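Long-range contact in neutral ceramidase (Pseudomonas aeruginosa, PDB 2ZWS), which hydrolyses the N-acyl linkage of ceramides to sphingosine and fatty acid, and also runs the reverse synthesis, with one zinc ion per subunit: residues Thr15-Glu20 / Gln119-Asn124. Sequence-based numbering, arbitrary orientation.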
loop_
_atom_site.group_PDB
_atom_site.type_symbol
_atom_site.label_atom_id
_atom_site.label_comp_id
_atom_site.label_asym_id
_atom_site.label_seq_id
_atom_site.Cartn_x
_atom_site.Cartn_y
_atom_site.Cartn_z
ATOM N N THR A 15 -9.550 2.139 4.938
ATOM C CA THR A 15 -10.226 0.933 4.410
ATOM C C THR A 15 -11.423 1.346 3.551
ATOM O O THR A 15 -12.255 2.157 3.972
ATOM C CB THR A 15 -10.743 0.047 5.553
ATOM O OG1 THR A 15 -9.683 -0.203 6.494
ATOM C CG2 THR A 15 -11.250 -1.301 5.007
ATOM N N GLY A 16 -11.530 0.762 2.375
ATOM C CA GLY A 16 -12.601 1.084 1.464
ATOM C C GLY A 16 -13.734 0.073 1.527
ATOM O O GLY A 16 -13.947 -0.577 2.537
ATOM N N GLU A 17 -14.446 -0.078 0.415
ATOM C CA GLU A 17 -15.714 -0.833 0.406
ATOM C C GLU A 17 -15.469 -2.322 0.617
ATOM O O GLU A 17 -14.723 -2.948 -0.153
ATOM C CB GLU A 17 -16.422 -0.563 -0.931
ATOM C CG GLU A 17 -16.918 0.901 -1.039
ATOM C CD GLU A 17 -17.166 1.359 -2.462
ATOM O OE1 GLU A 17 -16.201 1.609 -3.231
ATOM O OE2 GLU A 17 -18.353 1.456 -2.812
ATOM N N ALA A 18 -16.067 -2.894 1.662
ATOM C CA ALA A 18 -15.754 -4.270 2.110
ATOM C C ALA A 18 -16.559 -5.390 1.460
ATOM O O ALA A 18 -16.299 -6.573 1.696
ATOM C CB ALA A 18 -15.868 -4.369 3.623
ATOM N N ALA A 19 -17.535 -5.024 0.645
ATOM C CA ALA A 19 -18.149 -6.048 -0.201
ATOM C C ALA A 19 -18.507 -5.531 -1.573
ATOM O O ALA A 19 -18.918 -4.386 -1.730
ATOM C CB ALA A 19 -19.390 -6.614 0.467
ATOM N N GLU A 20 -18.316 -6.400 -2.568
ATOM C CA GLU A 20 -18.799 -6.208 -3.948
ATOM C C GLU A 20 -18.046 -5.095 -4.707
ATOM O O GLU A 20 -18.620 -4.379 -5.555
ATOM C CB GLU A 20 -20.344 -6.045 -3.994
ATOM C CG GLU A 20 -21.080 -7.335 -3.515
ATOM C CD GLU A 20 -22.596 -7.311 -3.753
ATOM O OE1 GLU A 20 -23.173 -6.204 -3.784
ATOM O OE2 GLU A 20 -23.197 -8.416 -3.888
ATOM N N GLN A 119 -14.335 3.937 -8.297
ATOM C CA GLN A 119 -15.179 3.667 -7.153
ATOM C C GLN A 119 -15.012 4.836 -6.172
ATOM O O GLN A 119 -14.100 4.867 -5.337
ATOM C CB GLN A 119 -14.813 2.324 -6.505
ATOM C CG GLN A 119 -14.821 1.125 -7.481
ATOM C CD GLN A 119 -16.069 1.054 -8.386
ATOM O OE1 GLN A 119 -15.961 0.912 -9.635
ATOM N NE2 GLN A 119 -17.245 1.126 -7.776
ATOM N N GLU A 120 -15.913 5.806 -6.285
ATOM C CA GLU A 120 -15.739 7.055 -5.547
ATOM C C GLU A 120 -15.679 6.883 -4.019
ATOM O O GLU A 120 -14.903 7.580 -3.365
ATOM C CB GLU A 120 -16.782 8.094 -5.977
ATOM C CG GLU A 120 -16.609 9.485 -5.369
ATOM C CD GLU A 120 -17.371 10.542 -6.149
ATOM O OE1 GLU A 120 -16.746 11.543 -6.579
ATOM O OE2 GLU A 120 -18.595 10.354 -6.350
ATOM N N LYS A 121 -16.458 5.968 -3.435
ATOM C CA LYS A 121 -16.469 5.840 -1.977
ATOM C C LYS A 121 -15.112 5.343 -1.445
ATOM O O LYS A 121 -14.640 5.771 -0.380
ATOM C CB LYS A 121 -17.577 4.870 -1.539
ATOM C CG LYS A 121 -17.957 5.008 -0.076
ATOM C CD LYS A 121 -19.319 4.341 0.219
ATOM C CE LYS A 121 -19.788 4.663 1.637
ATOM N NZ LYS A 121 -20.364 6.044 1.731
ATOM N N THR A 122 -14.496 4.409 -2.167
ATOM C CA THR A 122 -13.186 3.899 -1.772
ATOM C C THR A 122 -12.111 4.972 -1.984
ATOM O O THR A 122 -11.272 5.236 -1.066
ATOM C CB THR A 122 -12.890 2.623 -2.565
ATOM O OG1 THR A 122 -13.756 1.575 -2.103
ATOM C CG2 THR A 122 -11.421 2.172 -2.455
ATOM N N PHE A 123 -12.173 5.640 -3.137
ATOM C CA PHE A 123 -11.255 6.766 -3.394
ATOM C C PHE A 123 -11.331 7.822 -2.276
ATOM O O PHE A 123 -10.312 8.229 -1.695
ATOM C CB PHE A 123 -11.546 7.390 -4.775
ATOM C CG PHE A 123 -10.766 8.645 -5.047
ATOM C CD1 PHE A 123 -11.326 9.907 -4.754
ATOM C CD2 PHE A 123 -9.479 8.589 -5.607
ATOM C CE1 PHE A 123 -10.596 11.086 -4.992
ATOM C CE2 PHE A 123 -8.742 9.774 -5.833
ATOM C CZ PHE A 123 -9.303 11.013 -5.534
ATOM N N ASN A 124 -12.542 8.243 -1.971
ATOM C CA ASN A 124 -12.709 9.287 -0.978
ATOM C C ASN A 124 -12.205 8.856 0.400
ATOM O O ASN A 124 -11.638 9.683 1.133
ATOM C CB ASN A 124 -14.178 9.712 -0.862
ATOM C CG ASN A 124 -14.715 10.481 -2.077
ATOM O OD1 ASN A 124 -15.956 10.586 -2.255
ATOM N ND2 ASN A 124 -13.847 11.080 -2.843
HETATM O O HOH W 1 -18.165 3.885 -4.736
#
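Q119 meets E17 where helix 120-138 begins, and the pair opens a compact example of a carboxylate received by the first turn of a helix. The contact ties the loop between strands 5-13 and 22-24 to this helix start, both within the N-terminal ceramidase family region. Q119 holds the N-cap position, and its methylene carbon CB lies in van der Waals contact with the carboxylate oxygen E17 OE1, at 3.6 Å. At K121 the backbone and the side chain play different parts. The amide K121 N gives its hydrogen to a water at 3.0 Å, and that water donates in turn to E17 OE2. K121 CB packs against the carboxylate carbon, E17 CD, at 3.7 Å, whereas the remainder of the lysine leads off, leaving NZ 6.8 Å from E17 OE2, too far for a salt bridge. T122 carries the centre. Its OG1 stands beside its own backbone N (chi1 -70°) and faces the loop, where it accepts from E17 N at 3.1 Å in a nearly straight bond of 166°. The same hydroxyl donates to E17 OE1 at 2.7 Å, reaching the anti lone pair of that oxygen. The loop comes close here through G16, which has no side chain and whose CA is 3.8 Å from T122 OG1. E17 O accepts a hydrogen bond from T33 OG1, and the E17 side chain also touches K550. One hydroxyl thus grips both the backbone and the carboxylate of a single residue, fixing E17 across the helix start, where the K121 amide, through the water, and the positive end of the helix dipole would be expected to favour its negative charge.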